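DTDP-glucose 4,6-dehydratase (Klebsiella pneumoniae, PDB 5U4Q) binds NAD in a Rossmann-type domain and probably uses it to remodel a nucleotide sugar, as a 4,6-dehydratase or related epimerase would. Local coordinates at residues F6-A11 / R81-A86; Y126-S131 / G178-T183. All coordinates share one frame; numbering follows the deposited sequence.

Contact 1: residues F6-A11 / R81-A86; sequences FLVTGA and RVIHLA. With NAD (nicotinamide-adenine-dinucleotide), chain C.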
ATOM      1  N   PHE A   6     -19.006   6.672 -18.153  1.00 14.99           N
ATOM      2  CA  PHE A   6     -17.931   5.950 -17.526  1.00 14.71           C
ATOM      3  C   PHE A   6     -16.596   6.670 -17.732  1.00 15.00           C
ATOM      4  O   PHE A   6     -16.317   7.197 -18.813  1.00 16.74           O
ATOM      5  CB  PHE A   6     -17.750   4.587 -18.202  1.00 16.01           C
ATOM      6  CG  PHE A   6     -18.868   3.609 -17.993  1.00 17.58           C
ATOM      7  CD1 PHE A   6     -20.017   3.685 -18.722  1.00 18.07           C
ATOM      8  CD2 PHE A   6     -18.698   2.527 -17.130  1.00 18.20           C
ATOM      9  CE1 PHE A   6     -21.032   2.763 -18.550  1.00 18.62           C
ATOM     10  CE2 PHE A   6     -19.697   1.596 -16.971  1.00 19.56           C
ATOM     11  CZ  PHE A   6     -20.880   1.731 -17.670  1.00 19.04           C
ATOM     12  N   LEU A   7     -15.762   6.652 -16.707  1.00 12.56           N
ATOM     13  CA  LEU A   7     -14.365   7.029 -16.839  1.00 12.07           C
ATOM     14  C   LEU A   7     -13.566   5.735 -17.018  1.00 13.38           C
ATOM     15  O   LEU A   7     -13.713   4.818 -16.208  1.00 13.30           O
ATOM     16  CB  LEU A   7     -13.837   7.688 -15.568  1.00 12.29           C
ATOM     17  CG  LEU A   7     -12.341   7.999 -15.498  1.00 13.01           C
ATOM     18  CD1 LEU A   7     -11.910   8.897 -16.669  1.00 13.21           C
ATOM     19  CD2 LEU A   7     -11.969   8.620 -14.154  1.00 12.77           C
ATOM     20  N   VAL A   8     -12.721   5.689 -18.041  1.00 12.52           N
ATOM     21  CA  VAL A   8     -11.788   4.577 -18.222  1.00 12.96           C
ATOM     22  C   VAL A   8     -10.394   5.185 -18.130  1.00 12.62           C
ATOM     23  O   VAL A   8      -9.980   5.945 -19.007  1.00 12.86           O
ATOM     24  CB  VAL A   8     -11.972   3.859 -19.572  1.00 13.03           C
ATOM     25  CG1 VAL A   8     -10.918   2.758 -19.763  1.00 13.44           C
ATOM     26  CG2 VAL A   8     -13.366   3.300 -19.703  1.00 12.86           C
ATOM     27  N   THR A   9      -9.637   4.847 -17.091  1.00 13.07           N
ATOM     28  CA  THR A   9      -8.264   5.323 -16.996  1.00 13.24           C
ATOM     29  C   THR A   9      -7.360   4.313 -17.665  1.00 13.45           C
ATOM     30  O   THR A   9      -7.687   3.123 -17.751  1.00 13.83           O
ATOM     31  CB  THR A   9      -7.815   5.585 -15.562  1.00 14.99           C
ATOM     32  OG1 THR A   9      -7.513   4.355 -14.901  1.00 14.89           O
ATOM     33  CG2 THR A   9      -8.875   6.379 -14.810  1.00 14.65           C
ATOM     34  N   GLY A  10      -6.254   4.792 -18.214  1.00 13.27           N
ATOM     35  CA  GLY A  10      -5.359   3.895 -18.951  1.00 12.84           C
ATOM     36  C   GLY A  10      -5.995   3.519 -20.275  1.00 12.63           C
ATOM     37  O   GLY A  10      -5.698   2.461 -20.832  1.00 12.50           O
ATOM     38  N   ALA A  11      -6.846   4.393 -20.811  1.00 12.56           N
ATOM     39  CA  ALA A  11      -7.622   4.109 -22.019  1.00 13.69           C
ATOM     40  C   ALA A  11      -6.827   3.934 -23.296  1.00 12.37           C
ATOM     41  O   ALA A  11      -7.352   3.342 -24.243  1.00 14.09           O
ATOM     42  CB  ALA A  11      -8.656   5.219 -22.220  1.00 14.38           C
ATOM     43  N   ARG A  81     -19.822   5.704 -13.247  1.00 16.86           N
ATOM     44  CA  ARG A  81     -18.948   4.629 -12.831  1.00 17.41           C
ATOM     45  C   ARG A  81     -17.528   4.890 -13.303  1.00 14.99           C
ATOM     46  O   ARG A  81     -17.298   5.646 -14.240  1.00 14.10           O
ATOM     47  CB  ARG A  81     -19.457   3.313 -13.382  1.00 21.03           C
ATOM     48  CG  ARG A  81     -20.850   2.999 -12.816  1.00 23.16           C
ATOM     49  CD  ARG A  81     -21.366   1.634 -13.119  1.00 25.09           C
ATOM     50  NE  ARG A  81     -22.779   1.611 -12.776  1.00 27.50           N
ATOM     51  CZ  ARG A  81     -23.660   0.733 -13.244  1.00 34.83           C
ATOM     52  NH1 ARG A  81     -23.300  -0.212 -14.133  1.00 35.58           N
ATOM     53  NH2 ARG A  81     -24.921   0.829 -12.855  1.00 35.20           N
ATOM     54  N   VAL A  82     -16.565   4.234 -12.658  1.00 13.82           N
ATOM     55  CA  VAL A  82     -15.171   4.384 -13.013  1.00 13.54           C
ATOM     56  C   VAL A  82     -14.549   3.012 -13.105  1.00 13.51           C
ATOM     57  O   VAL A  82     -14.784   2.179 -12.240  1.00 12.73           O
ATOM     58  CB  VAL A  82     -14.417   5.195 -11.942  1.00 13.54           C
ATOM     59  CG1 VAL A  82     -12.917   5.222 -12.202  1.00 13.68           C
ATOM     60  CG2 VAL A  82     -14.982   6.610 -11.838  1.00 14.99           C
ATOM     61  N   ILE A  83     -13.790   2.783 -14.186  1.00 13.50           N
ATOM     62  CA  ILE A  83     -12.961   1.570 -14.349  1.00 14.36           C
ATOM     63  C   ILE A  83     -11.524   2.070 -14.397  1.00 13.28           C
ATOM     64  O   ILE A  83     -11.096   2.750 -15.351  1.00 13.63           O
ATOM     65  CB  ILE A  83     -13.363   0.672 -15.543  1.00 16.97           C
ATOM     66  CG1 ILE A  83     -12.388  -0.499 -15.702  1.00 18.53           C
ATOM     67  CG2 ILE A  83     -13.433   1.432 -16.837  1.00 20.36           C
ATOM     68  CD1 ILE A  83     -12.313  -1.468 -14.548  1.00 23.01           C
ATOM     69  N   HIS A  84     -10.783   1.815 -13.318  1.00 12.63           N
ATOM     70  CA  HIS A  84      -9.435   2.316 -13.170  1.00 13.43           C
ATOM     71  C   HIS A  84      -8.425   1.243 -13.518  1.00 14.61           C
ATOM     72  O   HIS A  84      -8.267   0.247 -12.798  1.00 14.75           O
ATOM     73  CB  HIS A  84      -9.241   2.844 -11.743  1.00 13.64           C
ATOM     74  CG  HIS A  84      -7.852   3.285 -11.459  1.00 13.13           C
ATOM     75  ND1 HIS A  84      -7.191   4.204 -12.245  1.00 14.91           N
ATOM     76  CD2 HIS A  84      -6.987   2.928 -10.484  1.00 14.49           C
ATOM     77  CE1 HIS A  84      -5.977   4.384 -11.772  1.00 16.08           C
ATOM     78  NE2 HIS A  84      -5.825   3.618 -10.706  1.00 15.15           N
ATOM     79  N   LEU A  85      -7.721   1.495 -14.614  1.00 14.54           N
ATOM     80  CA  LEU A  85      -6.718   0.565 -15.147  1.00 16.00           C
ATOM     81  C   LEU A  85      -5.323   1.187 -15.254  1.00 16.04           C
ATOM     82  O   LEU A  85      -4.329   0.475 -15.305  1.00 18.38           O
ATOM     83  CB  LEU A  85      -7.175   0.032 -16.497  1.00 16.42           C
ATOM     84  CG  LEU A  85      -8.499  -0.730 -16.463  1.00 17.42           C
ATOM     85  CD1 LEU A  85      -9.105  -0.871 -17.856  1.00 19.44           C
ATOM     86  CD2 LEU A  85      -8.369  -2.083 -15.784  1.00 19.13           C
ATOM     87  N   ALA A  86      -5.221   2.511 -15.263  1.00 15.22           N
ATOM     88  CA  ALA A  86      -3.934   3.181 -15.380  1.00 15.17           C
ATOM     89  C   ALA A  86      -3.043   2.866 -14.182  1.00 16.69           C
ATOM     90  O   ALA A  86      -3.475   2.990 -13.030  1.00 17.06           O
ATOM     91  CB  ALA A  86      -4.114   4.683 -15.507  1.00 15.15           C
TER
HETATM   92  PA  NAD C 401      -0.763  -0.842 -20.293  1.00 17.91           P
HETATM   93  O1A NAD C 401      -0.954  -1.250 -21.702  1.00 16.08           O
HETATM   94  O2A NAD C 401       0.583  -0.344 -19.806  1.00 17.99           O
HETATM   95  O5B NAD C 401      -1.907   0.249 -19.950  1.00 17.16           O
HETATM   96  C5B NAD C 401      -1.874   1.128 -18.833  1.00 16.57           C
HETATM   97  C4B NAD C 401      -2.022   2.549 -19.352  1.00 16.61           C
HETATM   98  O4B NAD C 401      -1.920   3.379 -18.179  1.00 16.29           O
HETATM   99  C3B NAD C 401      -0.926   2.965 -20.322  1.00 16.36           C
HETATM  100  O3B NAD C 401      -1.396   3.326 -21.630  1.00 17.59           O
HETATM  101  C2B NAD C 401      -0.238   4.113 -19.583  1.00 16.36           C
HETATM  102  O2B NAD C 401       0.191   5.175 -20.458  1.00 17.62           O
HETATM  103  C1B NAD C 401      -1.258   4.565 -18.540  1.00 16.37           C
HETATM  104  N9A NAD C 401      -0.648   5.189 -17.354  1.00 16.30           N
HETATM  105  C8A NAD C 401       0.358   4.695 -16.598  1.00 16.67           C
HETATM  106  N7A NAD C 401       0.668   5.548 -15.619  1.00 18.80           N
HETATM  107  C5A NAD C 401      -0.161   6.599 -15.730  1.00 15.92           C
HETATM  108  C6A NAD C 401      -0.326   7.882 -15.017  1.00 16.15           C
HETATM  109  N6A NAD C 401       0.420   8.207 -13.971  1.00 19.08           N
HETATM  110  N1A NAD C 401      -1.284   8.692 -15.472  1.00 16.71           N
HETATM  111  C2A NAD C 401      -2.056   8.410 -16.531  1.00 16.58           C
HETATM  112  N3A NAD C 401      -1.942   7.273 -17.247  1.00 16.60           N
HETATM  113  C4A NAD C 401      -1.009   6.358 -16.871  1.00 16.64           C
HETATM  114  O3  NAD C 401      -1.111  -2.044 -19.275  1.00 17.61           O
HETATM  115  PN  NAD C 401      -2.425  -2.972 -19.205  1.00 17.13           P
HETATM  116  O1N NAD C 401      -3.514  -2.496 -20.074  1.00 16.23           O
HETATM  117  O2N NAD C 401      -1.872  -4.394 -19.281  1.00 20.10           O
HETATM  118  O5D NAD C 401      -2.800  -2.724 -17.675  1.00 21.16           O
HETATM  119  C5D NAD C 401      -4.052  -2.238 -17.201  1.00 18.28           C
HETATM  120  C4D NAD C 401      -4.087  -2.524 -15.709  1.00 17.32           C
HETATM  121  O4D NAD C 401      -4.210  -3.949 -15.490  1.00 18.57           O
HETATM  122  C3D NAD C 401      -2.891  -2.086 -14.870  1.00 17.87           C
HETATM  123  O3D NAD C 401      -3.390  -1.573 -13.633  1.00 18.04           O
HETATM  124  C2D NAD C 401      -2.132  -3.360 -14.582  1.00 18.27           C
HETATM  125  O2D NAD C 401      -1.416  -3.330 -13.329  1.00 22.06           O
HETATM  126  C1D NAD C 401      -3.233  -4.400 -14.559  1.00 18.44           C
HETATM  127  N1N NAD C 401      -2.758  -5.738 -14.962  1.00 19.57           N
HETATM  128  C2N NAD C 401      -2.585  -6.101 -16.254  1.00 19.57           C
HETATM  129  C3N NAD C 401      -2.134  -7.386 -16.600  1.00 20.79           C
HETATM  130  C7N NAD C 401      -1.911  -7.871 -18.039  1.00 23.23           C
HETATM  131  O7N NAD C 401      -1.673  -9.070 -18.248  1.00 24.20           O
HETATM  132  N7N NAD C 401      -1.919  -7.049 -19.101  1.00 22.97           N
HETATM  133  C4N NAD C 401      -1.830  -8.275 -15.593  1.00 19.67           C
HETATM  134  C5N NAD C 401      -1.999  -7.886 -14.272  1.00 20.64           C
HETATM  135  C6N NAD C 401      -2.443  -6.604 -13.967  1.00 19.86           C
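Three groups of 81-86 converge on Thr9 OG1 where two parallel neighbouring strands end in the Rossmann sheet. At the edge of the His84 ring and near its plane, Thr9 OG1 lies 2.7 Å from His84 ND1, a hydrogen bond that either atom could donate. The other two hydrogen bonds come from backbone N-H groups: Ala86 N reaches Thr9 OG1 at 3.0 Å and nearly straight (171°), while the bond from Leu85 N is more bent (140°). Chi1 of 77° sets OG1 between the backbone N and the carbonyl carbon, facing the turn that follows the other strand. Threonine suits the place, combining a branched strand residue with a small buried acceptor.

Earlier, Leu7 hydrogen-bonds by N to Arg81 O and by O to Ile83 N. On one sheet face Val8 and Ile83 lie side by side, packed against helix 14-25, tightly, with Val8 CG2 3.4 Å from Ile83 CG2. On the other, Leu7 CD2 meets Val82 CG1 against helix 67-77. Arg81 passes its aliphatic CB beside Phe6 CD2 and sends NH1 to a salt bridge with Asp235. Gly10, with a positive phi, begins the glycine-rich dinucleotide-binding turn; a CB here would clash with Ala86 N. Just beyond the strand, Leu85 O accepts a hydrogen bond of 2.8 Å from ribose hydroxyl O3D of NAD.

Contact 2: residues Y126-S131 / G178-T183; sequences YASSSS and GLRFFT. With NAD (nicotinamide-adenine-dinucleotide), chain C.
Phe181 turns its ring back against Ala127 and Ser128, and its side chain links the strand pair to the nicotinamide of NAD. Its CB is nearest the cofactor, 3.3 Å from NAD C5N. CG stands beside the backbone N, anti to the carbonyl carbon (chi1 -73°), which carries the ring away from the nicotinamide and along the sheet. CD2 then meets Ser128 O at the ring edge, and CE2 touches Ala127 CB at 3.8 Å. Phenylalanine thus supplies an apolar CB beside the nicotinamide and a ring that packs against Ala127, Ile226 and Ile263, and the small Ala127 lets the ring edge and the ribose both approach, its CB lying 3.4 Å from NAD O3D.

Strand segments 126-129 and 178-181 run parallel in sense, their axes 41° apart. Leu179 N hydrogen-bonds to Tyr126 O, and Ser128 N to Leu179 O, with the donor 43° out of the carbonyl plane. Further on, Ser130 N hydrogen-bonds to Phe181 O at 2.8 Å. At the other end Gly178 CA packs over one face of the Tyr126 ring in a CH-pi contact, 3.5 Å from the centroid; a CB on Gly178 would clash with Tyr126 OH. A second CH-pi contact sets Ser130 CB over the centre of the Phe182 ring, 3.3 Å from its centroid. A water joins Ser130 OG to Phe182 O, the carbonyl that lies only 3.0 Å from NAD C4N.

On the opposite strand face from Phe181, Arg180 runs extended past Ser128 OG; its NH2 forms a salt bridge with Glu162 OE1, and Ser128 OG is hydrogen-bonded to OE2. With Lys158 NZ holding Ala127 O and Tyr154 OH hydrogen-bonded to NAD, the arrangement is that of the nicotinamide site of an extended short-chain dehydrogenase/reductase, whose Tyr-x-x-x-Lys motif these two residues match.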
ATOM      1  N   TYR A 126     -11.451  -1.510 -10.139  1.00 10.86           N
ATOM      2  CA  TYR A 126     -10.040  -1.132 -10.283  1.00 11.40           C
ATOM      3  C   TYR A 126      -9.186  -2.363 -10.412  1.00 12.07           C
ATOM      4  O   TYR A 126      -9.541  -3.435  -9.921  1.00 12.91           O
ATOM      5  CB  TYR A 126      -9.564  -0.220  -9.111  1.00 11.86           C
ATOM      6  CG  TYR A 126      -9.626  -0.908  -7.774  1.00 11.34           C
ATOM      7  CD1 TYR A 126     -10.825  -0.987  -7.075  1.00 12.95           C
ATOM      8  CD2 TYR A 126      -8.503  -1.543  -7.221  1.00 11.86           C
ATOM      9  CE1 TYR A 126     -10.918  -1.670  -5.869  1.00 12.02           C
ATOM     10  CE2 TYR A 126      -8.583  -2.206  -6.003  1.00 12.37           C
ATOM     11  CZ  TYR A 126      -9.794  -2.299  -5.343  1.00 12.85           C
ATOM     12  OH  TYR A 126      -9.884  -3.003  -4.164  1.00 12.33           O
ATOM     13  N   ALA A 127      -8.057  -2.181 -11.089  1.00 12.30           N
ATOM     14  CA  ALA A 127      -7.127  -3.273 -11.320  1.00 12.84           C
ATOM     15  C   ALA A 127      -6.220  -3.512 -10.120  1.00 14.39           C
ATOM     16  O   ALA A 127      -5.509  -2.616  -9.667  1.00 14.81           O
ATOM     17  CB  ALA A 127      -6.270  -2.962 -12.542  1.00 14.46           C
ATOM     18  N   SER A 128      -6.253  -4.728  -9.616  1.00 13.92           N
ATOM     19  CA  SER A 128      -5.267  -5.232  -8.676  1.00 15.42           C
ATOM     20  C   SER A 128      -4.398  -6.226  -9.462  1.00 15.70           C
ATOM     21  O   SER A 128      -4.294  -6.135 -10.698  1.00 17.01           O
ATOM     22  CB  SER A 128      -5.910  -5.837  -7.441  1.00 15.05           C
ATOM     23  OG  SER A 128      -4.933  -6.210  -6.476  1.00 14.88           O
ATOM     24  N   SER A 129      -3.747  -7.158  -8.760  1.00 14.99           N
ATOM     25  CA  SER A 129      -2.834  -8.066  -9.432  1.00 16.33           C
ATOM     26  C   SER A 129      -2.623  -9.341  -8.648  1.00 16.41           C
ATOM     27  O   SER A 129      -2.595  -9.309  -7.423  1.00 16.85           O
ATOM     28  CB  SER A 129      -1.480  -7.367  -9.572  1.00 17.03           C
ATOM     29  OG  SER A 129      -0.437  -8.287  -9.920  1.00 19.80           O
ATOM     30  N   SER A 130      -2.426 -10.439  -9.367  1.00 17.00           N
ATOM     31  CA  SER A 130      -2.062 -11.702  -8.738  1.00 18.33           C
ATOM     32  C   SER A 130      -0.729 -11.609  -7.977  1.00 19.04           C
ATOM     33  O   SER A 130      -0.422 -12.491  -7.152  1.00 18.75           O
ATOM     34  CB  SER A 130      -1.938 -12.800  -9.793  1.00 18.54           C
ATOM     35  OG  SER A 130      -0.879 -12.549 -10.698  1.00 23.60           O
ATOM     36  N   SER A 131       0.087 -10.598  -8.266  1.00 17.28           N
ATOM     37  CA  SER A 131       1.347 -10.455  -7.542  1.00 18.36           C
ATOM     38  C   SER A 131       1.135 -10.259  -6.024  1.00 16.65           C
ATOM     39  O   SER A 131       2.068 -10.475  -5.230  1.00 17.84           O
ATOM     40  CB  SER A 131       2.187  -9.314  -8.127  1.00 19.96           C
ATOM     41  OG  SER A 131       1.542  -8.056  -7.923  1.00 19.10           O
ATOM     42  N   GLY A 178     -12.225  -4.662  -6.654  1.00 13.00           N
ATOM     43  CA  GLY A 178     -10.885  -4.860  -7.167  1.00 12.99           C
ATOM     44  C   GLY A 178     -10.777  -6.182  -7.908  1.00 13.42           C
ATOM     45  O   GLY A 178     -11.377  -7.181  -7.520  1.00 14.57           O
ATOM     46  N   LEU A 179     -10.009  -6.186  -8.979  1.00 11.97           N
ATOM     47  CA  LEU A 179      -9.843  -7.387  -9.815  1.00 13.07           C
ATOM     48  C   LEU A 179      -8.374  -7.767  -9.883  1.00 12.72           C
ATOM     49  O   LEU A 179      -7.558  -6.998 -10.387  1.00 13.56           O
ATOM     50  CB  LEU A 179     -10.372  -7.118 -11.210  1.00 14.32           C
ATOM     51  CG  LEU A 179     -11.854  -6.797 -11.313  1.00 14.36           C
ATOM     52  CD1 LEU A 179     -12.218  -6.407 -12.734  1.00 15.88           C
ATOM     53  CD2 LEU A 179     -12.719  -7.953 -10.849  1.00 15.46           C
ATOM     54  N   ARG A 180      -8.019  -8.923  -9.328  1.00 12.36           N
ATOM     55  CA  ARG A 180      -6.665  -9.436  -9.319  1.00 13.70           C
ATOM     56  C   ARG A 180      -6.406 -10.146 -10.631  1.00 14.03           C
ATOM     57  O   ARG A 180      -6.783 -11.305 -10.815  1.00 14.50           O
ATOM     58  CB  ARG A 180      -6.398 -10.371  -8.122  1.00 13.70           C
ATOM     59  CG  ARG A 180      -6.400  -9.641  -6.797  1.00 13.52           C
ATOM     60  CD  ARG A 180      -6.272 -10.599  -5.617  1.00 14.08           C
ATOM     61  NE  ARG A 180      -6.356  -9.870  -4.350  1.00 15.30           N
ATOM     62  CZ  ARG A 180      -6.433 -10.464  -3.161  1.00 15.92           C
ATOM     63  NH1 ARG A 180      -6.452 -11.778  -3.085  1.00 16.98           N
ATOM     64  NH2 ARG A 180      -6.514  -9.744  -2.057  1.00 15.94           N
ATOM     65  N   PHE A 181      -5.792  -9.403 -11.556  1.00 15.80           N
ATOM     66  CA  PHE A 181      -5.450  -9.913 -12.878  1.00 15.09           C
ATOM     67  C   PHE A 181      -4.203 -10.798 -12.809  1.00 15.16           C
ATOM     68  O   PHE A 181      -3.303 -10.588 -12.000  1.00 16.22           O
ATOM     69  CB  PHE A 181      -5.156  -8.753 -13.825  1.00 16.32           C
ATOM     70  CG  PHE A 181      -6.382  -7.969 -14.253  1.00 16.95           C
ATOM     71  CD1 PHE A 181      -7.203  -8.423 -15.279  1.00 19.24           C
ATOM     72  CD2 PHE A 181      -6.711  -6.777 -13.639  1.00 17.34           C
ATOM     73  CE1 PHE A 181      -8.320  -7.694 -15.675  1.00 19.56           C
ATOM     74  CE2 PHE A 181      -7.809  -6.041 -14.040  1.00 17.36           C
ATOM     75  CZ  PHE A 181      -8.633  -6.499 -15.051  1.00 16.92           C
ATOM     76  N   PHE A 182      -4.171 -11.800 -13.682  1.00 15.70           N
ATOM     77  CA  PHE A 182      -3.036 -12.705 -13.831  1.00 16.63           C
ATOM     78  C   PHE A 182      -2.290 -12.257 -15.108  1.00 17.69           C
ATOM     79  O   PHE A 182      -1.598 -11.243 -15.063  1.00 20.98           O
ATOM     80  CB  PHE A 182      -3.553 -14.156 -13.779  1.00 16.69           C
ATOM     81  CG  PHE A 182      -3.889 -14.585 -12.372  1.00 17.31           C
ATOM     82  CD1 PHE A 182      -4.977 -14.042 -11.699  1.00 17.45           C
ATOM     83  CD2 PHE A 182      -3.049 -15.475 -11.692  1.00 17.84           C
ATOM     84  CE1 PHE A 182      -5.243 -14.395 -10.388  1.00 18.44           C
ATOM     85  CE2 PHE A 182      -3.307 -15.843 -10.386  1.00 18.99           C
ATOM     86  CZ  PHE A 182      -4.399 -15.289  -9.724  1.00 18.86           C
ATOM     87  N   THR A 183      -2.412 -12.964 -16.217  1.00 15.62           N
ATOM     88  CA  THR A 183      -1.856 -12.481 -17.481  1.00 16.20           C
ATOM     89  C   THR A 183      -2.972 -12.436 -18.528  1.00 14.36           C
ATOM     90  O   THR A 183      -3.754 -13.370 -18.670  1.00 14.76           O
ATOM     91  CB  THR A 183      -0.720 -13.396 -17.924  1.00 18.11           C
ATOM     92  OG1 THR A 183       0.309 -13.352 -16.922  1.00 22.31           O
ATOM     93  CG2 THR A 183      -0.137 -12.966 -19.272  1.00 18.71           C
TER
HETATM   94  PA  NAD C 401      -0.763  -0.842 -20.293  1.00 17.91           P
HETATM   95  O1A NAD C 401      -0.954  -1.250 -21.702  1.00 16.08           O
HETATM   96  O2A NAD C 401       0.583  -0.344 -19.806  1.00 17.99           O
HETATM   97  O5B NAD C 401      -1.907   0.249 -19.950  1.00 17.16           O
HETATM   98  C5B NAD C 401      -1.874   1.128 -18.833  1.00 16.57           C
HETATM   99  C4B NAD C 401      -2.022   2.549 -19.352  1.00 16.61           C
HETATM  100  O4B NAD C 401      -1.920   3.379 -18.179  1.00 16.29           O
HETATM  101  C3B NAD C 401      -0.926   2.965 -20.322  1.00 16.36           C
HETATM  102  O3B NAD C 401      -1.396   3.326 -21.630  1.00 17.59           O
HETATM  103  C2B NAD C 401      -0.238   4.113 -19.583  1.00 16.36           C
HETATM  104  O2B NAD C 401       0.191   5.175 -20.458  1.00 17.62           O
HETATM  105  C1B NAD C 401      -1.258   4.565 -18.540  1.00 16.37           C
HETATM  106  N9A NAD C 401      -0.648   5.189 -17.354  1.00 16.30           N
HETATM  107  C8A NAD C 401       0.358   4.695 -16.598  1.00 16.67           C
HETATM  108  N7A NAD C 401       0.668   5.548 -15.619  1.00 18.80           N
HETATM  109  C5A NAD C 401      -0.161   6.599 -15.730  1.00 15.92           C
HETATM  110  C6A NAD C 401      -0.326   7.882 -15.017  1.00 16.15           C
HETATM  111  N6A NAD C 401       0.420   8.207 -13.971  1.00 19.08           N
HETATM  112  N1A NAD C 401      -1.284   8.692 -15.472  1.00 16.71           N
HETATM  113  C2A NAD C 401      -2.056   8.410 -16.531  1.00 16.58           C
HETATM  114  N3A NAD C 401      -1.942   7.273 -17.247  1.00 16.60           N
HETATM  115  C4A NAD C 401      -1.009   6.358 -16.871  1.00 16.64           C
HETATM  116  O3  NAD C 401      -1.111  -2.044 -19.275  1.00 17.61           O
HETATM  117  PN  NAD C 401      -2.425  -2.972 -19.205  1.00 17.13           P
HETATM  118  O1N NAD C 401      -3.514  -2.496 -20.074  1.00 16.23           O
HETATM  119  O2N NAD C 401      -1.872  -4.394 -19.281  1.00 20.10           O
HETATM  120  O5D NAD C 401      -2.800  -2.724 -17.675  1.00 21.16           O
HETATM  121  C5D NAD C 401      -4.052  -2.238 -17.201  1.00 18.28           C
HETATM  122  C4D NAD C 401      -4.087  -2.524 -15.709  1.00 17.32           C
HETATM  123  O4D NAD C 401      -4.210  -3.949 -15.490  1.00 18.57           O
HETATM  124  C3D NAD C 401      -2.891  -2.086 -14.870  1.00 17.87           C
HETATM  125  O3D NAD C 401      -3.390  -1.573 -13.633  1.00 18.04           O
HETATM  126  C2D NAD C 401      -2.132  -3.360 -14.582  1.00 18.27           C
HETATM  127  O2D NAD C 401      -1.416  -3.330 -13.329  1.00 22.06           O
HETATM  128  C1D NAD C 401      -3.233  -4.400 -14.559  1.00 18.44           C
HETATM  129  N1N NAD C 401      -2.758  -5.738 -14.962  1.00 19.57           N
HETATM  130  C2N NAD C 401      -2.585  -6.101 -16.254  1.00 19.57           C
HETATM  131  C3N NAD C 401      -2.134  -7.386 -16.600  1.00 20.79           C
HETATM  132  C7N NAD C 401      -1.911  -7.871 -18.039  1.00 23.23           C
HETATM  133  O7N NAD C 401      -1.673  -9.070 -18.248  1.00 24.20           O
HETATM  134  N7N NAD C 401      -1.919  -7.049 -19.101  1.00 22.97           N
HETATM  135  C4N NAD C 401      -1.830  -8.275 -15.593  1.00 19.67           C
HETATM  136  C5N NAD C 401      -1.999  -7.886 -14.272  1.00 20.64           C
HETATM  137  C6N NAD C 401      -2.443  -6.604 -13.967  1.00 19.86           C
HETATM  138  O   HOH W   1      -0.331 -10.309 -12.583  1.00 38.61           O

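The two contacts lie in one parallel sheet with their centres about 14 Å apart. Along the chain, both segments of contact 1 precede those of contact 2, yet strands 81-84 and 123-129 are direct neighbours, giving the order 5-9, 81-84, 123-129, 176-185 across the sheet. Where they meet, His84 O lies 3.0 Å from Ala127 N, a probable hydrogen bond, and Leu85 CD2 packs on Ala127 CB. All four segments end on the cofactor side. Contact 1 borders the adenosine ribose and reaches the nicotinamide ribose, while contact 2 borders the nicotinamide, so NAD spans the C-terminal ends of these strands, as in other Rossmann folds.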